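Local coordinates for protein HpcE (PDB 1WZO) that probably isomerises 2-hydroxyhepta-2,4-diene-1,7-dioate in the breakdown of aromatic compounds, as a member of the fumarylacetoacetate hydrolase family, at residues Ile219-Glu231 and Leu235-Pro246. Numbering follows the deposited sequence.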
loop_
_atom_site.group_PDB
_atom_site.type_symbol
_atom_site.label_atom_id
_atom_site.label_comp_id
_atom_site.label_asym_id
_atom_site.label_seq_id
_atom_site.Cartn_x
_atom_site.Cartn_y
_atom_site.Cartn_z
ATOM N N ILE B 219 2.545 8.374 -38.430
ATOM C CA ILE B 219 3.936 7.978 -38.635
ATOM C C ILE B 219 4.549 7.962 -37.240
ATOM O O ILE B 219 5.195 8.921 -36.814
ATOM C CB ILE B 219 4.669 9.001 -39.531
ATOM C CG1 ILE B 219 3.862 9.227 -40.814
ATOM C CG2 ILE B 219 6.069 8.501 -39.871
ATOM C CD1 ILE B 219 3.618 7.959 -41.622
ATOM N N SER B 220 4.350 6.849 -36.540
ATOM C CA SER B 220 4.801 6.716 -35.161
ATOM C C SER B 220 5.965 5.782 -34.829
ATOM O O SER B 220 6.190 5.475 -33.654
ATOM C CB SER B 220 3.598 6.320 -34.309
ATOM O OG SER B 220 2.963 5.181 -34.870
ATOM N N GLN B 221 6.707 5.326 -35.832
ATOM C CA GLN B 221 7.820 4.428 -35.555
ATOM C C GLN B 221 8.984 5.169 -34.906
ATOM O O GLN B 221 9.345 6.274 -35.317
ATOM C CB GLN B 221 8.281 3.727 -36.835
ATOM C CG GLN B 221 9.546 2.901 -36.658
ATOM C CD GLN B 221 9.751 1.894 -37.774
ATOM O OE1 GLN B 221 9.344 2.122 -38.914
ATOM N NE2 GLN B 221 10.393 0.775 -37.452
ATOM N N VAL B 222 9.563 4.555 -33.879
ATOM C CA VAL B 222 10.678 5.161 -33.167
ATOM C C VAL B 222 11.856 4.201 -33.075
ATOM O O VAL B 222 11.693 2.991 -33.209
ATOM C CB VAL B 222 10.250 5.599 -31.754
ATOM C CG1 VAL B 222 9.252 6.745 -31.853
ATOM C CG2 VAL B 222 9.628 4.426 -31.009
ATOM N N ARG B 223 13.045 4.748 -32.851
ATOM C CA ARG B 223 14.247 3.932 -32.769
ATOM C C ARG B 223 15.159 4.363 -31.624
ATOM O O ARG B 223 14.994 5.443 -31.053
ATOM C CB ARG B 223 15.005 4.017 -34.095
ATOM C CG ARG B 223 14.164 3.633 -35.301
ATOM C CD ARG B 223 14.952 3.784 -36.590
ATOM N NE ARG B 223 14.164 3.406 -37.760
ATOM C CZ ARG B 223 13.078 4.051 -38.176
ATOM N NH1 ARG B 223 12.638 5.119 -37.519
ATOM N NH2 ARG B 223 12.428 3.624 -39.251
ATOM N N PRO B 224 16.134 3.513 -31.265
ATOM C CA PRO B 224 17.059 3.848 -30.179
ATOM C C PRO B 224 17.687 5.216 -30.431
ATOM O O PRO B 224 18.098 5.514 -31.552
ATOM C CB PRO B 224 18.087 2.722 -30.245
ATOM C CG PRO B 224 17.267 1.558 -30.702
ATOM C CD PRO B 224 16.423 2.171 -31.803
ATOM N N GLY B 225 17.752 6.044 -29.394
ATOM C CA GLY B 225 18.336 7.362 -29.548
ATOM C C GLY B 225 17.314 8.469 -29.735
ATOM O O GLY B 225 17.602 9.634 -29.457
ATOM N N ASP B 226 16.121 8.121 -30.206
ATOM C CA ASP B 226 15.083 9.127 -30.408
ATOM C C ASP B 226 14.577 9.678 -29.086
ATOM O O ASP B 226 14.596 8.988 -28.064
ATOM C CB ASP B 226 13.888 8.546 -31.169
ATOM C CG ASP B 226 14.208 8.226 -32.611
ATOM O OD1 ASP B 226 15.192 8.791 -33.140
ATOM O OD2 ASP B 226 13.464 7.421 -33.218
ATOM N N VAL B 227 14.125 10.928 -29.118
ATOM C CA VAL B 227 13.568 11.587 -27.948
ATOM C C VAL B 227 12.110 11.870 -28.280
ATOM O O VAL B 227 11.805 12.669 -29.168
ATOM C CB VAL B 227 14.302 12.912 -27.633
ATOM C CG1 VAL B 227 13.643 13.607 -26.450
ATOM C CG2 VAL B 227 15.766 12.628 -27.320
ATOM N N MET B 228 11.207 11.193 -27.583
ATOM C CA MET B 228 9.786 11.368 -27.829
ATOM C C MET B 228 9.191 12.434 -26.925
ATOM O O MET B 228 9.415 12.433 -25.711
ATOM C CB MET B 228 9.048 10.043 -27.609
ATOM C CG MET B 228 9.558 8.901 -28.472
ATOM S SD MET B 228 8.802 7.314 -28.033
ATOM C CE MET B 228 9.495 7.087 -26.404
ATOM N N ARG B 229 8.445 13.359 -27.525
ATOM C CA ARG B 229 7.789 14.408 -26.761
ATOM C C ARG B 229 6.330 14.444 -27.181
ATOM O O ARG B 229 5.995 14.843 -28.300
ATOM C CB ARG B 229 8.432 15.776 -27.012
ATOM C CG ARG B 229 7.932 16.851 -26.056
ATOM C CD ARG B 229 8.531 18.205 -26.385
ATOM N NE ARG B 229 8.003 18.744 -27.633
ATOM C CZ ARG B 229 8.727 19.416 -28.522
ATOM N NH1 ARG B 229 10.018 19.626 -28.306
ATOM N NH2 ARG B 229 8.156 19.888 -29.625
ATOM N N LEU B 230 5.464 14.007 -26.275
ATOM C CA LEU B 230 4.038 13.979 -26.535
ATOM C C LEU B 230 3.364 15.145 -25.831
ATOM O O LEU B 230 3.689 15.471 -24.690
ATOM C CB LEU B 230 3.441 12.649 -26.054
ATOM C CG LEU B 230 3.563 11.456 -27.009
ATOM C CD1 LEU B 230 4.998 11.299 -27.492
ATOM C CD2 LEU B 230 3.085 10.194 -26.294
ATOM N N GLU B 231 2.420 15.769 -26.524
ATOM C CA GLU B 231 1.703 16.906 -25.970
ATOM C C GLU B 231 0.208 16.795 -26.212
ATOM O O GLU B 231 -0.233 16.307 -27.250
ATOM C CB GLU B 231 2.226 18.211 -26.588
ATOM C CG GLU B 231 3.637 18.588 -26.160
ATOM C CD GLU B 231 4.156 19.836 -26.872
ATOM O OE1 GLU B 231 3.372 20.790 -27.055
ATOM O OE2 GLU B 231 5.347 19.862 -27.240
ATOM N N LEU B 235 -2.333 19.840 -21.098
ATOM C CA LEU B 235 -1.735 18.868 -20.179
ATOM C C LEU B 235 -0.206 18.881 -20.129
ATOM O O LEU B 235 0.407 18.038 -19.467
ATOM C CB LEU B 235 -2.227 17.458 -20.530
ATOM C CG LEU B 235 -3.747 17.292 -20.691
ATOM C CD1 LEU B 235 -4.077 15.827 -20.970
ATOM C CD2 LEU B 235 -4.466 17.765 -19.438
ATOM N N GLY B 236 0.409 19.832 -20.825
ATOM C CA GLY B 236 1.860 19.916 -20.823
ATOM C C GLY B 236 2.534 19.037 -21.859
ATOM O O GLY B 236 1.949 18.713 -22.894
ATOM N N ALA B 237 3.772 18.643 -21.576
ATOM C CA ALA B 237 4.533 17.809 -22.494
ATOM C C ALA B 237 5.262 16.686 -21.756
ATOM O O ALA B 237 5.945 16.923 -20.753
ATOM C CB ALA B 237 5.537 18.670 -23.276
ATOM N N LEU B 238 5.098 15.467 -22.260
ATOM C CA LEU B 238 5.721 14.277 -21.684
ATOM C C LEU B 238 6.856 13.886 -22.616
ATOM O O LEU B 238 6.627 13.544 -23.775
ATOM C CB LEU B 238 4.693 13.144 -21.595
ATOM C CG LEU B 238 5.130 11.754 -21.115
ATOM C CD1 LEU B 238 5.596 11.813 -19.665
ATOM C CD2 LEU B 238 3.937 10.793 -21.251
ATOM N N GLU B 239 8.080 13.928 -22.105
ATOM C CA GLU B 239 9.247 13.619 -22.914
ATOM C C GLU B 239 10.083 12.441 -22.427
ATOM O O GLU B 239 10.447 12.364 -21.249
ATOM C CB GLU B 239 10.124 14.865 -23.013
ATOM C CG GLU B 239 11.444 14.647 -23.713
ATOM C CD GLU B 239 12.279 15.906 -23.741
ATOM O OE1 GLU B 239 12.010 16.774 -24.597
ATOM O OE2 GLU B 239 13.190 16.030 -22.898
ATOM N N ASN B 240 10.393 11.533 -23.349
ATOM C CA ASN B 240 11.198 10.364 -23.014
ATOM C C ASN B 240 12.137 9.919 -24.120
ATOM O O ASN B 240 11.734 9.763 -25.278
ATOM C CB ASN B 240 10.317 9.160 -22.651
ATOM C CG ASN B 240 9.343 9.457 -21.544
ATOM O OD1 ASN B 240 8.229 9.908 -21.790
ATOM N ND2 ASN B 240 9.760 9.215 -20.309
ATOM N N PRO B 241 13.414 9.722 -23.778
ATOM C CA PRO B 241 14.387 9.274 -24.769
ATOM C C PRO B 241 14.321 7.744 -24.790
ATOM O O PRO B 241 13.764 7.131 -23.871
ATOM C CB PRO B 241 15.705 9.804 -24.223
ATOM C CG PRO B 241 15.504 9.741 -22.742
ATOM C CD PRO B 241 14.084 10.229 -22.564
ATOM N N ILE B 242 14.876 7.142 -25.834
ATOM C CA ILE B 242 14.881 5.692 -25.983
ATOM C C ILE B 242 16.311 5.165 -26.034
ATOM O O ILE B 242 17.173 5.748 -26.692
ATOM C CB ILE B 242 14.184 5.274 -27.285
ATOM C CG1 ILE B 242 12.775 5.862 -27.331
ATOM C CG2 ILE B 242 14.154 3.757 -27.393
ATOM C CD1 ILE B 242 12.079 5.653 -28.653
ATOM N N GLU B 243 16.554 4.065 -25.328
ATOM C CA GLU B 243 17.868 3.432 -25.289
ATOM C C GLU B 243 17.669 1.940 -25.525
ATOM O O GLU B 243 16.588 1.405 -25.276
ATOM C CB GLU B 243 18.533 3.636 -23.922
ATOM C CG GLU B 243 19.206 4.978 -23.702
ATOM C CD GLU B 243 19.783 5.101 -22.301
ATOM O OE1 GLU B 243 20.054 4.049 -21.682
ATOM O OE2 GLU B 243 19.978 6.240 -21.818
ATOM N N GLU B 244 18.706 1.269 -26.008
ATOM C CA GLU B 244 18.617 -0.163 -26.246
ATOM C C GLU B 244 18.792 -0.899 -24.927
ATOM O O GLU B 244 19.445 -0.398 -24.010
ATOM C CB GLU B 244 19.696 -0.616 -27.224
ATOM C CG GLU B 244 19.561 -0.021 -28.605
ATOM C CD GLU B 244 19.806 -1.043 -29.688
ATOM O OE1 GLU B 244 19.028 -2.022 -29.760
ATOM O OE2 GLU B 244 20.773 -0.873 -30.461
ATOM N N GLU B 245 18.203 -2.085 -24.829
ATOM C CA GLU B 245 18.316 -2.874 -23.613
ATOM C C GLU B 245 19.777 -3.250 -23.420
ATOM O O GLU B 245 20.550 -3.282 -24.380
ATOM C CB GLU B 245 17.465 -4.140 -23.716
ATOM C CG GLU B 245 16.010 -3.867 -24.033
ATOM C CD GLU B 245 15.160 -5.122 -24.036
ATOM O OE1 GLU B 245 15.518 -6.094 -24.740
ATOM O OE2 GLU B 245 14.125 -5.128 -23.334
ATOM N N PRO B 246 20.178 -3.535 -22.173
ATOM C CA PRO B 246 21.563 -3.909 -21.885
ATOM C C PRO B 246 22.033 -5.083 -22.737
ATOM O O PRO B 246 23.113 -4.960 -23.353
ATOM C CB PRO B 246 21.530 -4.234 -20.390
ATOM C CG PRO B 246 20.116 -4.685 -20.167
ATOM C CD PRO B 246 19.340 -3.675 -20.969
ATOM O OXT PRO B 246 21.315 -6.107 -22.781
#
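The C-terminal beta hairpin of this fumarylacetoacetate hydrolase-type domain pairs Met-228 with Asn-240 and Leu-230 with Leu-238 as hydrogen-bonded antiparallel pairs, each joined by two backbone bonds; Asn-240 N reaches Met-228 O at 2.7 Å. At the far end a type II turn, Arg-223 to Asp-226, continues the pairing: Gly-225 N gives its hydrogen to Ile-242 O (2.8 Å), while Ile-242 N binds Asp-226 O. Glycine suits the third turn position, where phi is 99° and a beta carbon would collide with the carbonyl oxygen of Pro-224. Asp-226 braces the turn, its OD2 accepting Arg-223 N at 2.7 Å from above the carboxylate plane.

Ile-242, buried, fills the space between Val-222 and Met-228 with its side chain. CG1 lies anti to the carbonyl carbon (chi1 -55°) and the chain runs on extended, which brings Ile-242 CD1 to 3.6 Å from Val-222 CB. Met-228 crosses the isoleucine at about a right angle, and the bend at its chi3 (-67°) brings CE to 3.6 Å from Ile-242 CG1. An alanine here would lack CG1, CG2 and CD1, and would probably open a gap between Val-222 and the Met-228 thioether, leaving the methionine end freer to turn. Nearby, the Pro-224 ring rests on the aliphatic part of Glu-244, CG to CG 3.5 Å.

The face bearing Val-227, Arg-229 and Glu-231 is more polar. Val-227 CG1 lies against Glu-239 CG at 3.7 Å, whereas the Glu-239 carboxylate forms a salt bridge with Lys-82. Arg-229 NE forms a salt bridge with Glu-231 OE2, though the hydrogen bond within it is bent and weak, and Ala-237 is small enough to let Glu-231 CG pack against its methyl. Backbone bonding thus fixes the strand register, while Ile-242 packs the apolar side chains flanking the turn together on the buried side and charged groups with long aliphatic stems suit the partly exposed face.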